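Probable starch synthase 4, chloroplastic/amyloplastic (PDB 6GNE) is probably a plastid starch synthase, a protein with the two-domain GT-B architecture that here holds adenosine-5'-diphosphate and glycan ligands. Local coordinates at residues A[36-40]-A[90-94]; A[19-23]-A[56-61]; A[260-266]-A[481-486]; A[10-14]-A[494-498]; A[49-53]-A[120-124]. The contacts are given in a common frame with arbitrary orientation. Numbering follows the deposited sequence.

Contact 1 (A[36-40]-A[90-94]); sequences GKALQ and EGLPV
Helix-on-sheet packing in the N-terminal Rossmann-like domain of a GT-B protein is exemplified where helix 27-41 lies against the start of strand 92-100. The short axes of 36-40 and 92-94 approach to 10.0 Å, with N-to-C directions 122° apart; Lys-37 and Leu-92 form the closest CA pair, at 7.0 Å. Before the strand, Glu-90 (phi/psi 47/51) and Gly-91 (79/-8) make a type I' turn that closes the hairpin with strand 78-89. Leu-92 (m, t) fills the interface: its CD1 lies 3.7 Å from Lys-37 CG and its CD2 3.8 Å from Gly-36 O. A beta carbon on Gly-36 would sit tightly, 3.1 Å from Leu-92 CD1. Polar side chains border this apolar centre. Lys-37 (m, t, p, t) reaches the turn, with NZ 3.1 Å from Glu-90 OE1 in a salt bridge, while its stronger partner is Asp-265. Gln-40 (t, t) extends to the turn backbone: its NE2 donates to Gly-91 O at 2.9 Å, almost linearly.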
# COMPACT_ATOMS: atom_id res chain seq x y z
N GLY A 36 -6.92 -3.52 9.70
CA GLY A 36 -8.05 -3.09 10.51
C GLY A 36 -9.10 -4.17 10.71
O GLY A 36 -9.48 -4.48 11.84
N LYS A 37 -9.54 -4.76 9.60
CA LYS A 37 -10.58 -5.78 9.65
C LYS A 37 -10.08 -7.06 10.31
O LYS A 37 -10.81 -7.65 11.08
CB LYS A 37 -11.16 -6.09 8.27
CG LYS A 37 -11.89 -4.91 7.66
CD LYS A 37 -11.96 -4.93 6.12
CE LYS A 37 -13.10 -5.81 5.62
NZ LYS A 37 -13.42 -5.58 4.19
N ALA A 38 -8.85 -7.46 10.02
CA ALA A 38 -8.28 -8.66 10.63
C ALA A 38 -8.25 -8.53 12.14
O ALA A 38 -8.61 -9.46 12.84
CB ALA A 38 -6.90 -8.96 10.09
N LEU A 39 -7.85 -7.35 12.63
CA LEU A 39 -7.85 -7.05 14.07
C LEU A 39 -9.26 -7.05 14.65
O LEU A 39 -9.49 -7.62 15.73
CB LEU A 39 -7.15 -5.71 14.34
CG LEU A 39 -5.65 -5.62 14.07
CD1 LEU A 39 -5.18 -4.18 14.12
CD2 LEU A 39 -4.81 -6.48 14.99
N GLN A 40 -10.20 -6.42 13.95
CA GLN A 40 -11.60 -6.49 14.37
C GLN A 40 -12.14 -7.95 14.47
O GLN A 40 -12.83 -8.24 15.43
CB GLN A 40 -12.49 -5.63 13.47
CG GLN A 40 -13.84 -5.29 14.08
CD GLN A 40 -14.78 -4.67 13.06
OE1 GLN A 40 -15.31 -5.37 12.18
NE2 GLN A 40 -15.01 -3.36 13.19
N GLU A 90 -16.73 -0.60 5.44
CA GLU A 90 -16.59 -2.04 5.48
C GLU A 90 -16.50 -2.63 6.89
O GLU A 90 -15.59 -3.40 7.22
CB GLU A 90 -15.48 -2.46 4.51
CG GLU A 90 -16.09 -2.59 3.09
CD GLU A 90 -15.07 -2.72 1.99
OE1 GLU A 90 -13.96 -3.21 2.28
OE2 GLU A 90 -15.42 -2.31 0.84
N GLY A 91 -17.49 -2.24 7.69
CA GLY A 91 -17.60 -2.68 9.07
C GLY A 91 -16.69 -1.97 10.06
O GLY A 91 -16.83 -2.20 11.24
N LEU A 92 -15.77 -1.13 9.61
CA LEU A 92 -14.93 -0.38 10.54
C LEU A 92 -15.54 1.00 10.85
O LEU A 92 -15.96 1.69 9.94
CB LEU A 92 -13.50 -0.22 9.99
CG LEU A 92 -12.76 -1.55 9.86
CD1 LEU A 92 -11.62 -1.40 8.90
CD2 LEU A 92 -12.31 -2.08 11.21
N PRO A 93 -15.57 1.40 12.13
CA PRO A 93 -15.91 2.79 12.42
C PRO A 93 -14.81 3.76 11.99
O PRO A 93 -13.65 3.50 12.24
CB PRO A 93 -16.07 2.83 13.96
CG PRO A 93 -16.04 1.41 14.40
CD PRO A 93 -15.31 0.63 13.35
N VAL A 94 -15.18 4.85 11.34
CA VAL A 94 -14.23 5.84 10.87
C VAL A 94 -14.65 7.24 11.31
O VAL A 94 -15.84 7.54 11.35
CB VAL A 94 -14.10 5.81 9.34
CG1 VAL A 94 -12.99 6.74 8.86
CG2 VAL A 94 -13.85 4.37 8.88

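Contact 2 (A[19-23]-A[56-61]); sequences MAPVA and MQYDRV
A classic beta bulge, in which Val-22 and Ala-23 both face Met-19, shapes the loop that follows strand 11-15 in the N-terminal Rossmann-like domain; here it packs on 56-61, in the loop after strand 45-51. Met-19 stays out of reach of 56-61 but closes the bulge, exchanging backbone hydrogen bonds with Ala-23: Met-19 N to Ala-23 O and Ala-23 N to Met-19 O, both 2.8 Å. After Ala-20 comes a cis peptide bond, and Pro-21 (phi/psi -98/-9) turns its ring to the other loop, with CG 3.7 Å from Arg-60 CG (m, m, m) and CB 3.8 Å from Gln-57 NE2. The side chain of Gln-57 (t, t) lies about 10 Å from bound ADP. Val-22 (-63/-37, chi1 p) follows at the closest CA pairing, 4.5 Å from Gln-57. Its CG2 packs against both Met-56 CE (3.8 Å) and Val-61 CG2 (3.7 Å), Met-56 adopting p, t and Val-61 t. The single hydrogen bond joining the segments is backbone to backbone, Gln-57 N to Val-22 O, 2.8 Å and nearly straight.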
# COMPACT_ATOMS: atom_id res chain seq x y z
N MET A 19 -7.45 5.01 3.53
CA MET A 19 -8.11 3.76 3.83
C MET A 19 -8.93 3.34 2.61
O MET A 19 -9.78 4.09 2.10
CB MET A 19 -9.04 3.90 5.02
CG MET A 19 -9.59 2.56 5.53
SD MET A 19 -10.98 2.77 6.63
CE MET A 19 -11.61 1.11 6.63
N ALA A 20 -8.68 2.13 2.15
CA ALA A 20 -9.42 1.57 1.02
C ALA A 20 -10.82 1.20 1.49
O ALA A 20 -10.95 0.62 2.57
CB ALA A 20 -8.68 0.36 0.48
N PRO A 21 -11.87 1.49 0.71
CA PRO A 21 -11.85 2.11 -0.64
C PRO A 21 -12.09 3.62 -0.67
O PRO A 21 -11.91 4.21 -1.70
CB PRO A 21 -13.05 1.46 -1.32
CG PRO A 21 -14.01 1.24 -0.19
CD PRO A 21 -13.21 1.02 1.06
N VAL A 22 -12.48 4.19 0.47
CA VAL A 22 -12.91 5.56 0.60
C VAL A 22 -11.84 6.60 0.26
O VAL A 22 -12.14 7.65 -0.31
CB VAL A 22 -13.52 5.82 2.00
CG1 VAL A 22 -12.51 5.68 3.15
CG2 VAL A 22 -14.18 7.19 2.07
N ALA A 23 -10.59 6.32 0.63
CA ALA A 23 -9.49 7.21 0.31
C ALA A 23 -8.26 6.39 0.02
O ALA A 23 -7.55 6.00 0.95
CB ALA A 23 -9.25 8.14 1.48
N MET A 56 -12.82 12.08 -1.78
CA MET A 56 -13.08 10.74 -1.24
C MET A 56 -14.17 10.02 -2.01
O MET A 56 -14.97 10.64 -2.70
CB MET A 56 -13.40 10.80 0.26
CG MET A 56 -14.81 11.34 0.64
SD MET A 56 -15.06 11.53 2.43
CE MET A 56 -16.28 10.30 2.87
N GLN A 57 -14.15 8.70 -1.93
CA GLN A 57 -15.07 7.85 -2.65
C GLN A 57 -16.26 7.51 -1.72
O GLN A 57 -16.13 6.71 -0.80
CB GLN A 57 -14.35 6.60 -3.13
CG GLN A 57 -15.08 5.83 -4.24
CD GLN A 57 -14.76 4.33 -4.24
OE1 GLN A 57 -13.91 3.88 -5.03
NE2 GLN A 57 -15.41 3.55 -3.36
N TYR A 58 -17.42 8.08 -2.02
CA TYR A 58 -18.57 8.05 -1.14
C TYR A 58 -19.30 6.72 -1.02
O TYR A 58 -19.99 6.50 -0.02
CB TYR A 58 -19.55 9.19 -1.48
CG TYR A 58 -19.08 10.48 -0.86
CD1 TYR A 58 -19.23 10.70 0.51
CD2 TYR A 58 -18.39 11.43 -1.62
CE1 TYR A 58 -18.74 11.85 1.11
CE2 TYR A 58 -17.92 12.61 -1.03
CZ TYR A 58 -18.08 12.81 0.35
OH TYR A 58 -17.63 13.95 1.00
N ASP A 59 -19.09 5.79 -1.94
CA ASP A 59 -20.14 4.80 -2.15
C ASP A 59 -20.11 3.56 -1.29
O ASP A 59 -21.08 2.80 -1.32
CB ASP A 59 -20.37 4.49 -3.64
CG ASP A 59 -19.17 4.05 -4.33
OD1 ASP A 59 -18.66 3.02 -3.86
OD2 ASP A 59 -18.77 4.70 -5.37
N ARG A 60 -19.07 3.38 -0.48
CA ARG A 60 -19.06 2.30 0.50
C ARG A 60 -19.15 2.84 1.92
O ARG A 60 -19.02 2.06 2.87
CB ARG A 60 -17.82 1.43 0.29
CG ARG A 60 -17.60 1.03 -1.17
CD ARG A 60 -18.67 0.08 -1.70
NE ARG A 60 -18.43 -1.32 -1.28
CZ ARG A 60 -19.32 -2.32 -1.35
NH1 ARG A 60 -20.54 -2.14 -1.86
NH2 ARG A 60 -18.97 -3.52 -0.91
N VAL A 61 -19.45 4.13 2.04
CA VAL A 61 -19.56 4.78 3.32
C VAL A 61 -20.99 4.67 3.74
O VAL A 61 -21.84 5.20 3.08
CB VAL A 61 -19.14 6.26 3.22
CG1 VAL A 61 -19.20 6.93 4.59
CG2 VAL A 61 -17.72 6.39 2.68

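Contact 3 (A[260-266]-A[481-486]); sequences ILNGIDT and FSWGSS. With AC1 (4,6-dideoxy-4-{[(1S,4R,5S,6S)-4,5,6-trihydroxy-3-(hydroxymethyl)cyclohex-2-en-1-yl]amino}-alpha-D-glucopyranose), chain C.
In GT-B proteins the C-terminal helix crosses back to the N-terminal domain, and here segment 481-486, which leads into helix 484-499, meets the loop 260-266 that follows strand 257-259. The closest CA pair is Gly-263 with Trp-483, 4.5 Å. Two direct hydrogen bonds join the segments: Ile-264 N donates to Phe-481 O at 2.9 Å, and Ser-486 OG (chi1 m) to Leu-261 O at 2.6 Å. Water satisfies other groups. Water 1 donates to Gly-263 O (2.7 Å) and accepts from Trp-483 NE1 (3.0 Å), a pair whose direct geometry is poor; water 2 donates to Ile-264 O (3.2 Å) and accepts from Trp-483 N (2.9 Å). The indole (chi1 -80°, chi2 92°) covers Gly-263, whose CA stands 3.8 Å from the centroid of the Trp-483 five-membered ring in a CH-pi contact; a beta carbon there would clash with Ser-482 O. Ser-482 OG, bonded to Asp-480, weakly caps Gly-484 N at 3.3 Å. Asp-265 OD2 forms a salt bridge with Lys-37. Asn-262 OD1 accepts from AC1 O6B at 2.7 Å, alongside ligand bonds from Asp-146, His-175 and Glu-397. The carbonyls of Leu-261, Gly-263 and Ile-264 thus find donors in protein or water, while the Asn-262 carboxamide oxygen serves the glycan pocket.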
# COMPACT_ATOMS: atom_id res chain seq x y z
N ILE A 260 7.09 -7.17 8.68
CA ILE A 260 5.98 -8.11 8.66
C ILE A 260 5.30 -8.00 7.30
O ILE A 260 4.79 -6.92 6.94
CB ILE A 260 4.93 -7.78 9.74
CG1 ILE A 260 5.50 -7.96 11.15
CG2 ILE A 260 3.69 -8.67 9.58
CD1 ILE A 260 4.61 -7.35 12.24
N LEU A 261 5.26 -9.12 6.59
CA LEU A 261 4.68 -9.19 5.24
C LEU A 261 3.21 -8.85 5.29
O LEU A 261 2.45 -9.48 6.02
CB LEU A 261 4.87 -10.58 4.63
CG LEU A 261 4.60 -10.72 3.12
CD1 LEU A 261 5.53 -9.86 2.25
CD2 LEU A 261 4.70 -12.20 2.76
N ASN A 262 2.81 -7.82 4.53
CA ASN A 262 1.39 -7.49 4.39
C ASN A 262 0.59 -8.74 3.92
O ASN A 262 1.09 -9.56 3.13
CB ASN A 262 1.16 -6.39 3.36
CG ASN A 262 1.70 -5.04 3.76
OD1 ASN A 262 1.99 -4.22 2.88
ND2 ASN A 262 1.77 -4.76 5.06
N GLY A 263 -0.62 -8.90 4.43
CA GLY A 263 -1.65 -9.66 3.73
C GLY A 263 -2.46 -8.78 2.79
O GLY A 263 -2.16 -7.60 2.59
N ILE A 264 -3.48 -9.38 2.19
CA ILE A 264 -4.53 -8.68 1.45
C ILE A 264 -5.87 -9.11 2.02
O ILE A 264 -6.01 -10.20 2.62
CB ILE A 264 -4.50 -8.95 -0.08
CG1 ILE A 264 -4.71 -10.43 -0.41
CG2 ILE A 264 -3.18 -8.50 -0.68
CD1 ILE A 264 -4.89 -10.70 -1.88
N ASP A 265 -6.85 -8.24 1.82
CA ASP A 265 -8.20 -8.49 2.26
C ASP A 265 -8.82 -9.54 1.34
O ASP A 265 -9.35 -9.20 0.31
CB ASP A 265 -9.01 -7.20 2.24
CG ASP A 265 -10.38 -7.36 2.84
OD1 ASP A 265 -10.95 -8.47 2.78
OD2 ASP A 265 -10.91 -6.35 3.35
N THR A 266 -8.74 -10.80 1.73
CA THR A 266 -9.27 -11.88 0.92
C THR A 266 -10.81 -12.02 0.89
O THR A 266 -11.32 -12.93 0.24
CB THR A 266 -8.63 -13.24 1.27
OG1 THR A 266 -8.76 -13.47 2.67
CG2 THR A 266 -7.18 -13.26 0.90
N PHE A 481 -3.38 -15.79 1.39
CA PHE A 481 -2.91 -14.40 1.36
C PHE A 481 -3.61 -13.51 2.36
O PHE A 481 -3.37 -12.31 2.40
CB PHE A 481 -3.05 -13.80 -0.05
CG PHE A 481 -2.27 -14.52 -1.09
CD1 PHE A 481 -0.89 -14.48 -1.07
CD2 PHE A 481 -2.92 -15.29 -2.05
CE1 PHE A 481 -0.14 -15.15 -2.03
CE2 PHE A 481 -2.17 -15.99 -3.00
CZ PHE A 481 -0.78 -15.92 -2.99
N SER A 482 -4.47 -14.08 3.19
CA SER A 482 -5.22 -13.28 4.17
C SER A 482 -4.30 -12.61 5.21
O SER A 482 -3.10 -12.88 5.25
CB SER A 482 -6.23 -14.17 4.88
OG SER A 482 -5.56 -15.01 5.77
N TRP A 483 -4.85 -11.73 6.05
CA TRP A 483 -4.08 -11.16 7.17
C TRP A 483 -3.93 -12.10 8.35
O TRP A 483 -3.12 -11.81 9.22
CB TRP A 483 -4.70 -9.84 7.64
CG TRP A 483 -4.33 -8.73 6.78
CD1 TRP A 483 -5.03 -8.26 5.70
CD2 TRP A 483 -3.17 -7.93 6.90
NE1 TRP A 483 -4.36 -7.20 5.14
CE2 TRP A 483 -3.22 -6.97 5.86
CE3 TRP A 483 -2.11 -7.90 7.79
CZ2 TRP A 483 -2.23 -6.02 5.67
CZ3 TRP A 483 -1.11 -6.93 7.61
CH2 TRP A 483 -1.18 -6.02 6.54
N GLY A 484 -4.66 -13.22 8.40
CA GLY A 484 -4.56 -14.19 9.50
C GLY A 484 -3.21 -14.25 10.22
O GLY A 484 -3.07 -13.91 11.42
N SER A 485 -2.20 -14.62 9.46
CA SER A 485 -0.87 -14.81 10.00
C SER A 485 -0.20 -13.50 10.50
O SER A 485 0.30 -13.43 11.63
CB SER A 485 -0.02 -15.43 8.91
OG SER A 485 1.02 -16.11 9.50
N SER A 486 -0.19 -12.48 9.64
CA SER A 486 0.47 -11.21 9.96
C SER A 486 -0.29 -10.32 10.94
O SER A 486 0.34 -9.56 11.67
CB SER A 486 0.77 -10.40 8.69
OG SER A 486 1.78 -11.04 7.99
C1 AC1 C . 2.29 6.72 -0.44
O2 AC1 C . 3.63 6.70 1.57
C2 AC1 C . 2.88 5.87 0.68
C4A AC1 C . 3.75 -1.40 -0.16
C3 AC1 C . 3.70 4.69 0.13
O3 AC1 C . 4.15 3.93 1.25
C4 AC1 C . 2.85 3.86 -0.83
N4A AC1 C . 3.51 2.66 -1.37
C5 AC1 C . 2.41 4.83 -1.94
O5 AC1 C . 1.61 5.87 -1.37
C6 AC1 C . 1.53 4.18 -3.00
C1B AC1 C . 3.98 1.53 -0.55
C2B AC1 C . 4.90 0.55 -1.30
O2B AC1 C . 5.34 1.03 -2.59
C3B AC1 C . 4.34 -0.86 -1.46
O3B AC1 C . 5.44 -1.71 -1.76
O4 AC1 C . 3.16 -2.68 -0.41
C5B AC1 C . 2.77 -0.44 0.44
C7B AC1 C . 2.84 0.87 0.21
C6B AC1 C . 1.70 -0.95 1.38
O6B AC1 C . 2.30 -1.53 2.56
O HOH W 1 -3.95 -5.52 2.72
O HOH W 2 -7.54 -10.84 5.39

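Contact 4 (A[10-14]-A[494-498]); sequences LYVVH and YTRSV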
# COMPACT_ATOMS: atom_id res chain seq x y z
N LEU A 10 -8.09 -5.43 22.94
CA LEU A 10 -7.53 -4.09 22.92
C LEU A 10 -8.39 -3.10 22.15
O LEU A 10 -9.15 -3.47 21.27
CB LEU A 10 -6.14 -4.10 22.30
CG LEU A 10 -5.15 -5.04 22.99
CD1 LEU A 10 -3.88 -5.13 22.18
CD2 LEU A 10 -4.88 -4.63 24.43
N TYR A 11 -8.24 -1.82 22.52
CA TYR A 11 -8.82 -0.70 21.81
C TYR A 11 -7.67 -0.07 20.99
O TYR A 11 -6.72 0.50 21.55
CB TYR A 11 -9.47 0.28 22.79
CG TYR A 11 -10.01 1.59 22.20
CD1 TYR A 11 -10.30 1.73 20.83
CD2 TYR A 11 -10.26 2.68 23.03
CE1 TYR A 11 -10.81 2.92 20.33
CE2 TYR A 11 -10.74 3.87 22.53
CZ TYR A 11 -11.03 3.99 21.19
OH TYR A 11 -11.49 5.17 20.71
N VAL A 12 -7.79 -0.19 19.67
CA VAL A 12 -6.74 0.17 18.73
C VAL A 12 -7.24 1.26 17.79
O VAL A 12 -8.23 1.06 17.07
CB VAL A 12 -6.37 -1.06 17.87
CG1 VAL A 12 -5.21 -0.74 16.95
CG2 VAL A 12 -6.08 -2.26 18.77
N VAL A 13 -6.56 2.40 17.79
CA VAL A 13 -6.86 3.48 16.84
C VAL A 13 -5.77 3.60 15.76
O VAL A 13 -4.59 3.64 16.07
CB VAL A 13 -7.06 4.82 17.55
CG1 VAL A 13 -7.43 5.92 16.55
CG2 VAL A 13 -8.19 4.70 18.55
N HIS A 14 -6.18 3.63 14.49
CA HIS A 14 -5.26 3.83 13.37
C HIS A 14 -5.46 5.23 12.85
O HIS A 14 -6.57 5.64 12.55
CB HIS A 14 -5.51 2.83 12.24
CG HIS A 14 -5.08 1.45 12.56
ND1 HIS A 14 -3.92 0.90 12.06
CD2 HIS A 14 -5.63 0.50 13.35
CE1 HIS A 14 -3.78 -0.32 12.53
NE2 HIS A 14 -4.81 -0.59 13.32
N TYR A 494 1.45 -5.64 19.92
CA TYR A 494 0.56 -4.78 20.71
C TYR A 494 0.44 -5.23 22.17
O TYR A 494 0.63 -4.41 23.08
CB TYR A 494 -0.87 -4.77 20.14
CG TYR A 494 -1.11 -4.13 18.78
CD1 TYR A 494 -0.13 -3.39 18.11
CD2 TYR A 494 -2.36 -4.25 18.18
CE1 TYR A 494 -0.39 -2.82 16.87
CE2 TYR A 494 -2.62 -3.69 16.96
CZ TYR A 494 -1.64 -2.97 16.31
OH TYR A 494 -1.94 -2.40 15.11
N THR A 495 0.10 -6.50 22.38
CA THR A 495 -0.05 -7.04 23.74
C THR A 495 1.26 -6.99 24.53
O THR A 495 1.25 -6.59 25.68
CB THR A 495 -0.61 -8.48 23.77
OG1 THR A 495 0.11 -9.29 22.83
CG2 THR A 495 -2.09 -8.50 23.42
N ARG A 496 2.38 -7.36 23.91
CA ARG A 496 3.68 -7.37 24.59
C ARG A 496 4.12 -5.98 24.99
O ARG A 496 4.70 -5.82 26.07
CB ARG A 496 4.75 -8.04 23.72
CG ARG A 496 6.11 -8.29 24.37
CD ARG A 496 6.85 -9.47 23.73
NE ARG A 496 7.33 -9.21 22.34
CZ ARG A 496 6.97 -9.85 21.22
NH1 ARG A 496 6.11 -10.88 21.21
NH2 ARG A 496 7.51 -9.45 20.05
N SER A 497 3.79 -4.98 24.18
CA SER A 497 4.07 -3.59 24.54
C SER A 497 3.17 -3.04 25.66
O SER A 497 3.64 -2.32 26.53
CB SER A 497 3.95 -2.70 23.31
OG SER A 497 4.61 -1.47 23.55
N VAL A 498 1.88 -3.38 25.61
CA VAL A 498 0.92 -3.02 26.67
C VAL A 498 1.34 -3.60 28.02
O VAL A 498 1.30 -2.89 29.03
CB VAL A 498 -0.52 -3.47 26.30
CG1 VAL A 498 -1.48 -3.42 27.50
CG2 VAL A 498 -1.06 -2.61 25.16
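How a terminal helix can be fitted to a sheet through alternating side chains is illustrated by strand 11-15 and helix 484-499, which lie near opposite ends of the chain. Leu-10, just before the strand, meets the helix together with Val-12 and His-14 on it, while the intervening Tyr-11 and Val-13 stay out of reach. Leu-10 is the main projection. Its two methyls rest on one helical turn: CD1 sits 3.7 Å from Tyr-494 CB and 4.0 Å from Thr-495 CG2, and CD2 approaches Val-498 CG2 more loosely, at 4.4 Å. In return, the Tyr-494 ring (chi1 m) reaches along the strand, with its CE2 3.9 Å from Val-12 CG1 and its OH 3.8 Å from His-14 CE1. Leu-39 of helix 27-41 touches both Tyr-494 and His-14, and Ile-141 of the neighbouring strand 141-145 touches both Val-12 and Tyr-494, so the ring occupies a hollow built from several elements. Such a return of the last helix to the N-terminal domain is a feature of the GT-B fold. The fit across the two segments is one of dispersion and shape, whereas the polar ends look elsewhere: Tyr-494 OH is hydrogen-bonded to His-143 and His-14 ND1 to His-145, which lets hydroxyl and imidazole be buried beside aliphatic groups.

Contact 5 (A[49-53]-A[120-124]); sequences ILPKY and RFSYF
Aromatic rotamers set this buried contact, in which helix 117-134 presents Phe-124 and Phe-121 to the end of strand 45-51 and the loop beyond it. Phe-124 takes chi1 t (169°) with chi2 61°, laying its ring face against Pro-51: the proline CG stands 3.8 Å from the centroid of the Phe-124 ring, 7° off the normal, a CH-pi contact, and Pro-51 CD is 3.6 Å from Phe-124 CZ. The ring edge meets the backbone, Ile-49 O lying 3.6 Å from Phe-124 CZ. Ile-49 (m, t) begins toward the helix but leads away, keeping CG2 4.1 Å from Phe-124 CE1. The short axes of 49-51 and 120-124 pass 10.1 Å apart with directions 144° apart, the closest CA pair being Pro-51 and Phe-124 at 7.0 Å. This is the helix layer on the sheet face opposite helix 27-41 in the N-terminal Rossmann-like domain; Leu-50 points to that other face. Past the strand, Tyr-53 (chi1 m, chi2 -78°) swings its ring back, hydrogen-bonding through OH to Ala-17. Phe-121 (m, -75°) meets it edge to edge, CE1 3.4 Å from Tyr-53 OH. Arg-120 (m, t, p), held by Phe-105 O and Asp-117, brings NH2 to 4.1 Å from Tyr-53 CE1.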
# COMPACT_ATOMS: atom_id res chain seq x y z
N ILE A 49 -9.05 6.97 12.02
CA ILE A 49 -9.17 8.41 11.87
C ILE A 49 -8.49 8.82 10.57
O ILE A 49 -7.32 8.53 10.38
CB ILE A 49 -8.56 9.16 13.07
CG1 ILE A 49 -9.29 8.77 14.37
CG2 ILE A 49 -8.61 10.68 12.84
CD1 ILE A 49 -8.64 9.29 15.64
N LEU A 50 -9.28 9.47 9.68
CA LEU A 50 -8.85 9.96 8.37
C LEU A 50 -9.14 11.42 8.21
O LEU A 50 -9.95 11.96 8.94
CB LEU A 50 -9.62 9.24 7.24
CG LEU A 50 -9.48 7.73 7.14
CD1 LEU A 50 -10.37 7.21 6.04
CD2 LEU A 50 -8.04 7.34 6.89
N PRO A 51 -8.53 12.07 7.22
CA PRO A 51 -9.06 13.34 6.80
C PRO A 51 -10.35 13.16 6.01
O PRO A 51 -10.58 12.11 5.44
CB PRO A 51 -7.97 13.91 5.89
CG PRO A 51 -6.74 13.12 6.17
CD PRO A 51 -7.28 11.76 6.51
N LYS A 52 -11.16 14.20 5.98
CA LYS A 52 -12.27 14.27 5.06
C LYS A 52 -11.77 14.97 3.81
O LYS A 52 -11.84 16.20 3.69
CB LYS A 52 -13.45 15.04 5.66
CG LYS A 52 -14.64 15.17 4.72
CD LYS A 52 -15.86 14.34 5.14
CE LYS A 52 -17.10 14.69 4.35
NZ LYS A 52 -17.24 16.16 4.03
N TYR A 53 -11.27 14.18 2.87
CA TYR A 53 -10.91 14.71 1.56
C TYR A 53 -12.18 15.00 0.76
O TYR A 53 -13.19 14.30 0.88
CB TYR A 53 -10.09 13.71 0.77
CG TYR A 53 -8.78 13.28 1.40
CD1 TYR A 53 -7.65 14.10 1.36
CD2 TYR A 53 -8.66 12.03 2.00
CE1 TYR A 53 -6.45 13.68 1.91
CE2 TYR A 53 -7.46 11.61 2.55
CZ TYR A 53 -6.36 12.44 2.52
OH TYR A 53 -5.17 11.99 3.06
N ARG A 120 -0.32 20.38 5.79
CA ARG A 120 -1.56 19.63 5.66
C ARG A 120 -1.58 18.46 6.63
O ARG A 120 -2.47 18.34 7.46
CB ARG A 120 -1.75 19.11 4.23
CG ARG A 120 -2.01 20.16 3.15
CD ARG A 120 -2.06 19.54 1.76
NE ARG A 120 -3.30 18.78 1.55
CZ ARG A 120 -3.45 17.67 0.81
NH1 ARG A 120 -2.43 17.10 0.17
NH2 ARG A 120 -4.65 17.11 0.72
N PHE A 121 -0.57 17.60 6.59
CA PHE A 121 -0.62 16.37 7.38
C PHE A 121 -0.13 16.50 8.85
O PHE A 121 -0.58 15.76 9.73
CB PHE A 121 0.05 15.22 6.62
CG PHE A 121 -0.69 14.84 5.36
CD1 PHE A 121 -1.87 14.11 5.44
CD2 PHE A 121 -0.22 15.22 4.10
CE1 PHE A 121 -2.55 13.74 4.29
CE2 PHE A 121 -0.91 14.87 2.95
CZ PHE A 121 -2.08 14.13 3.03
N SER A 122 0.77 17.44 9.12
CA SER A 122 1.09 17.76 10.52
C SER A 122 -0.14 18.37 11.23
O SER A 122 -0.39 18.07 12.40
CB SER A 122 2.32 18.67 10.64
OG SER A 122 2.10 19.92 10.02
N TYR A 123 -0.93 19.20 10.54
CA TYR A 123 -2.20 19.68 11.12
C TYR A 123 -3.12 18.52 11.47
O TYR A 123 -3.61 18.41 12.60
CB TYR A 123 -2.95 20.62 10.16
CG TYR A 123 -4.27 21.14 10.73
CD1 TYR A 123 -5.45 20.36 10.64
CD2 TYR A 123 -4.35 22.39 11.35
CE1 TYR A 123 -6.64 20.84 11.17
CE2 TYR A 123 -5.55 22.87 11.86
CZ TYR A 123 -6.69 22.09 11.78
OH TYR A 123 -7.89 22.59 12.27
N PHE A 124 -3.34 17.66 10.47
CA PHE A 124 -4.18 16.49 10.62
C PHE A 124 -3.76 15.64 11.81
O PHE A 124 -4.62 15.19 12.59
CB PHE A 124 -4.17 15.65 9.34
CG PHE A 124 -4.81 14.30 9.51
CD1 PHE A 124 -6.16 14.20 9.86
CD2 PHE A 124 -4.07 13.13 9.35
CE1 PHE A 124 -6.76 12.97 10.04
CE2 PHE A 124 -4.68 11.89 9.52
CZ PHE A 124 -6.03 11.81 9.86

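In the fold
The five contacts show how the N-terminal domain of a GT-B protein is layered and then tied to the chain's end. Strands 11-15, 45-51 and 92-100 are successive neighbours in one sheet, and they carry parts of contacts 4, 5 and 1; contacts 1 and 5 pack helices on its two faces, their centres about 19 Å apart. Contact 2, with its centre about 13 Å from that of contact 1 and about 15 Å from that of contact 5, crosses both along the chain. Contact 3 follows these in series, joined to contact 1 by the Lys-37 to Asp-265 salt bridge. Contact 4 encloses all the others in sequence and shares helix 484-499 with contact 3, their centres about 18 Å apart, so the chain's last helix returns to its first strand.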